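Local coordinates for protein putative oxygenase (Streptomyces viridochromogenes Tue57, PDB 4XAA) that probably acts as an iron- and 2-oxoglutarate-dependent oxygenase of the phytanoyl-CoA dioxygenase family in orthosomycin biosynthesis, and binds a nickel ion in this crystal, at residues 12-15 against 20-23; 94-99 against 135-140. All coordinates share one frame; numbering follows the deposited sequence.

Contact 1: residues 12-15 against 20-23; sequences IERF and FANA
Phe-15 and Ala-21 make the dry half of this contact, where strand 20-25, an outermost strand of the large sheet, folds back along helix 8-18, which directly precedes it. The methyl of Ala-21 points at the helix and lies 4.3 Å from CB of Phe-15, with the backbone N of Phe-15 also close. With CG anti to its own backbone N (chi1 171°), the Phe-15 ring lies against Val-189 and Asp-191 of strand 186-191. Arg-14, one residue earlier, serves the wetter, exposed side. Its chain bends at chi3 (-44°) and brings the guanidinium over to the strand, so that NH2 stands 4.1 Å from CB of Ala-21. Asn-22 O lies at the edge of the guanidinium, near its plane, but 3.6 Å from NH2. Water does the joining instead: one molecule accepts from Arg-14 NE at 2.8 Å and donates to Phe-20 O at 2.9 Å. A second makes weak bonds to Arg-14 NH2 and the backbone N of Asn-22. The Asn-22 amide itself turns from the helix to Gly-24 and Asp-186. This helix-strand junction is thus closed by apolar packing on its inner side, while the charged group on the solvent side reaches the strand backbone through one good water bridge and one weak one rather than by a direct bond.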
loop_
_atom_site.group_PDB
_atom_site.type_symbol
_atom_site.label_atom_id
_atom_site.label_comp_id
_atom_site.label_asym_id
_atom_site.label_seq_id
_atom_site.Cartn_x
_atom_site.Cartn_y
_atom_site.Cartn_z
ATOM N N ILE A 12 11.681 6.190 -10.800
ATOM C CA ILE A 12 10.740 5.881 -11.871
ATOM C C ILE A 12 11.307 4.751 -12.723
ATOM O O ILE A 12 10.579 3.868 -13.167
ATOM C CB ILE A 12 10.428 7.116 -12.748
ATOM C CG1 ILE A 12 9.534 8.085 -11.983
ATOM C CG2 ILE A 12 9.721 6.708 -14.040
ATOM C CD1 ILE A 12 9.358 9.434 -12.673
ATOM N N GLU A 13 12.617 4.766 -12.923
ATOM C CA GLU A 13 13.265 3.719 -13.691
ATOM C C GLU A 13 13.148 2.380 -12.978
ATOM O O GLU A 13 12.891 1.362 -13.612
ATOM C CB GLU A 13 14.733 4.060 -13.941
ATOM C CG GLU A 13 15.406 3.110 -14.920
ATOM C CD GLU A 13 14.787 3.173 -16.310
ATOM O OE1 GLU A 13 14.595 4.297 -16.825
ATOM O OE2 GLU A 13 14.494 2.104 -16.887
ATOM N N ARG A 14 13.310 2.382 -11.660
ATOM C CA ARG A 14 13.171 1.147 -10.897
ATOM C C ARG A 14 11.723 0.658 -10.904
ATOM O O ARG A 14 11.467 -0.552 -10.904
ATOM C CB ARG A 14 13.654 1.326 -9.456
ATOM C CG ARG A 14 15.163 1.439 -9.307
ATOM C CD ARG A 14 15.628 1.222 -7.865
ATOM N NE ARG A 14 14.780 1.948 -6.926
ATOM C CZ ARG A 14 14.959 3.218 -6.580
ATOM N NH1 ARG A 14 15.981 3.904 -7.093
ATOM N NH2 ARG A 14 14.119 3.792 -5.714
ATOM N N PHE A 15 10.776 1.592 -10.896
ATOM C CA PHE A 15 9.364 1.231 -11.010
ATOM C C PHE A 15 9.144 0.503 -12.320
ATOM O O PHE A 15 8.490 -0.523 -12.369
ATOM C CB PHE A 15 8.463 2.466 -10.939
ATOM C CG PHE A 15 7.026 2.182 -11.263
ATOM C CD1 PHE A 15 6.228 1.452 -10.383
ATOM C CD2 PHE A 15 6.455 2.657 -12.436
ATOM C CE1 PHE A 15 4.886 1.190 -10.681
ATOM C CE2 PHE A 15 5.098 2.401 -12.740
ATOM C CZ PHE A 15 4.323 1.669 -11.866
ATOM N N PHE A 20 8.241 -1.802 -8.702
ATOM C CA PHE A 20 7.974 -1.100 -7.448
ATOM C C PHE A 20 9.094 -0.105 -7.153
ATOM O O PHE A 20 10.229 -0.335 -7.558
ATOM C CB PHE A 20 7.849 -2.096 -6.291
ATOM C CG PHE A 20 9.118 -2.851 -6.012
ATOM C CD1 PHE A 20 9.451 -3.970 -6.754
ATOM C CD2 PHE A 20 9.985 -2.435 -5.014
ATOM C CE1 PHE A 20 10.627 -4.668 -6.505
ATOM C CE2 PHE A 20 11.167 -3.129 -4.759
ATOM C CZ PHE A 20 11.490 -4.243 -5.505
ATOM N N ALA A 21 8.795 0.981 -6.441
ATOM C CA ALA A 21 9.865 1.862 -5.958
ATOM C C ALA A 21 9.445 2.738 -4.782
ATOM O O ALA A 21 8.315 3.205 -4.714
ATOM C CB ALA A 21 10.378 2.730 -7.082
ATOM N N ASN A 22 10.365 2.957 -3.848
ATOM C CA ASN A 22 10.160 3.972 -2.823
ATOM C C ASN A 22 10.534 5.327 -3.388
ATOM O O ASN A 22 11.688 5.561 -3.716
ATOM C CB ASN A 22 10.984 3.669 -1.576
ATOM C CG ASN A 22 10.659 4.594 -0.423
ATOM O OD1 ASN A 22 10.002 5.622 -0.597
ATOM N ND2 ASN A 22 11.118 4.231 0.767
ATOM N N ALA A 23 9.553 6.214 -3.503
ATOM C CA ALA A 23 9.767 7.540 -4.092
ATOM C C ALA A 23 10.113 8.596 -3.047
ATOM O O ALA A 23 10.333 9.754 -3.378
ATOM C CB ALA A 23 8.532 7.982 -4.861
HETATM O O HOH W 1 12.983 -0.193 -6.606
HETATM O O HOH W 2 13.321 1.328 -4.068
#

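Contact 2: residues 94-99 against 135-140; sequences QLAAAF and TVCNLS
Leu-139 and Cys-137, alternate residues of strand 136-142, turn their side chains to helix 90-100 and meet Leu-95 and Ala-96 there. The branched chain of Leu-139 carries most of the contact. Its CB leaves the strand on the helix side, and CG holds the two methyls apart, each with a different partner. CD1 presses on Ala-96, 3.6 Å from CB, and also reaches that residue's CA at 4.1 Å. CD2 takes the other direction and touches CD2 of Leu-95 at 3.9 Å, the two leucine side chains crossing at a slant. Two residues earlier in the strand, Cys-137 SG sits between its own backbone N and carbonyl carbon (chi1 64°) and packs 3.8 Å from Ala-96 CB. The methyl of Ala-96 is thus touched by both strand side chains. The axes of the two segments approach to 9.1 Å, an ordinary spacing for a helix on a sheet, with 138° between their N-to-C directions. Asn-138, between them, points to the other face of the strand, where His-190 and Val-211 touch it. Helices covering the outer face of the major sheet are characteristic of the double-stranded beta-helix of the cupin clan, whose opposite face looks into the metal-binding interior.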
loop_
_atom_site.group_PDB
_atom_site.type_symbol
_atom_site.label_atom_id
_atom_site.label_comp_id
_atom_site.label_asym_id
_atom_site.label_seq_id
_atom_site.Cartn_x
_atom_site.Cartn_y
_atom_site.Cartn_z
ATOM N N GLN A 94 -0.340 13.287 -9.308
ATOM C CA GLN A 94 0.779 13.746 -10.130
ATOM C C GLN A 94 2.006 12.833 -9.984
ATOM O O GLN A 94 2.680 12.529 -10.964
ATOM C CB GLN A 94 1.128 15.201 -9.784
ATOM C CG GLN A 94 0.090 16.214 -10.311
ATOM C CD GLN A 94 0.196 17.592 -9.675
ATOM O OE1 GLN A 94 1.036 17.835 -8.799
ATOM N NE2 GLN A 94 -0.671 18.501 -10.106
ATOM N N LEU A 95 2.289 12.370 -8.774
ATOM C CA LEU A 95 3.324 11.356 -8.609
ATOM C C LEU A 95 3.022 10.090 -9.415
ATOM O O LEU A 95 3.896 9.558 -10.108
ATOM C CB LEU A 95 3.490 10.973 -7.142
ATOM C CG LEU A 95 4.618 9.969 -6.916
ATOM C CD1 LEU A 95 5.960 10.692 -7.019
ATOM C CD2 LEU A 95 4.491 9.273 -5.575
ATOM N N ALA A 96 1.783 9.608 -9.310
ATOM C CA ALA A 96 1.384 8.387 -9.983
ATOM C C ALA A 96 1.424 8.566 -11.493
ATOM O O ALA A 96 1.910 7.697 -12.202
ATOM C CB ALA A 96 -0.001 7.956 -9.532
ATOM N N ALA A 97 0.915 9.692 -11.986
ATOM C CA ALA A 97 0.993 9.997 -13.413
ATOM C C ALA A 97 2.446 10.033 -13.920
ATOM O O ALA A 97 2.748 9.511 -14.996
ATOM C CB ALA A 97 0.305 11.309 -13.700
ATOM N N ALA A 98 3.347 10.643 -13.154
ATOM C CA ALA A 98 4.761 10.636 -13.516
ATOM C C ALA A 98 5.309 9.203 -13.613
ATOM O O ALA A 98 5.878 8.809 -14.628
ATOM C CB ALA A 98 5.569 11.444 -12.514
ATOM N N PHE A 99 5.127 8.421 -12.561
ATOM C CA PHE A 99 5.671 7.067 -12.533
ATOM C C PHE A 99 5.134 6.214 -13.662
ATOM O O PHE A 99 5.868 5.473 -14.292
ATOM C CB PHE A 99 5.386 6.411 -11.187
ATOM C CG PHE A 99 6.449 6.674 -10.176
ATOM C CD1 PHE A 99 6.609 7.946 -9.647
ATOM C CD2 PHE A 99 7.337 5.670 -9.801
ATOM C CE1 PHE A 99 7.613 8.209 -8.732
ATOM C CE2 PHE A 99 8.335 5.921 -8.885
ATOM C CZ PHE A 99 8.474 7.191 -8.345
ATOM N N THR A 135 0.471 0.538 -16.202
ATOM C CA THR A 135 -0.828 1.062 -16.605
ATOM C C THR A 135 -1.649 1.472 -15.382
ATOM O O THR A 135 -2.362 2.478 -15.408
ATOM C CB THR A 135 -1.595 0.020 -17.445
ATOM O OG1 THR A 135 -0.924 -0.149 -18.699
ATOM C CG2 THR A 135 -3.005 0.459 -17.712
ATOM N N VAL A 136 -1.526 0.695 -14.305
ATOM C CA VAL A 136 -2.250 0.960 -13.065
ATOM C C VAL A 136 -1.271 0.758 -11.916
ATOM O O VAL A 136 -0.598 -0.257 -11.861
ATOM C CB VAL A 136 -3.504 0.023 -12.903
ATOM C CG1 VAL A 136 -4.421 0.502 -11.799
ATOM C CG2 VAL A 136 -4.287 -0.058 -14.188
ATOM N N CYS A 137 -1.158 1.729 -11.017
ATOM C CA CYS A 137 -0.268 1.559 -9.875
ATOM C C CYS A 137 -0.954 1.826 -8.553
ATOM O O CYS A 137 -2.005 2.441 -8.505
ATOM C CB CYS A 137 0.958 2.474 -9.994
ATOM S SG CYS A 137 0.553 4.235 -9.949
ATOM N N ASN A 138 -0.337 1.341 -7.482
ATOM C CA ASN A 138 -0.747 1.640 -6.124
ATOM C C ASN A 138 0.238 2.578 -5.481
ATOM O O ASN A 138 1.443 2.349 -5.535
ATOM C CB ASN A 138 -0.846 0.370 -5.284
ATOM C CG ASN A 138 -2.117 -0.433 -5.561
ATOM O OD1 ASN A 138 -3.193 -0.119 -5.045
ATOM N ND2 ASN A 138 -1.989 -1.489 -6.359
ATOM N N LEU A 139 -0.265 3.642 -4.871
ATOM C CA LEU A 139 0.594 4.497 -4.061
ATOM C C LEU A 139 0.381 4.118 -2.620
ATOM O O LEU A 139 -0.741 4.169 -2.122
ATOM C CB LEU A 139 0.293 5.986 -4.270
ATOM C CG LEU A 139 1.138 6.726 -5.311
ATOM C CD1 LEU A 139 0.981 6.069 -6.658
ATOM C CD2 LEU A 139 0.723 8.176 -5.390
ATOM N N SER A 140 1.454 3.703 -1.962
ATOM C CA SER A 140 1.387 3.347 -0.561
ATOM C C SER A 140 2.004 4.469 0.233
ATOM O O SER A 140 3.224 4.655 0.220
ATOM C CB SER A 140 2.102 2.022 -0.291
ATOM O OG SER A 140 1.553 0.974 -1.080
#

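Overall arrangement
Both contacts set a helix against the seven-stranded antiparallel sheet, but at different depths. Contact 2 is wholly buried and apolar, and it joins elements far apart in sequence at an inner strand. Contact 1 is local, lies at the edge strand, and is only partly buried, which is where water and a charged side chain enter. Strand 186-191 runs between their two strands, and the helices meet directly where Ile-12 CG1 lies 3.7 Å from Phe-99 CD1. Phe-15 of the first helix also reaches the inner strand, its CZ 3.9 Å from Cys-137 CB. Phe-99 also packs on Ala-23. The aromatic rings thus merge the two interfaces into one apolar layer, with the water bridges of Arg-14 on its solvent side.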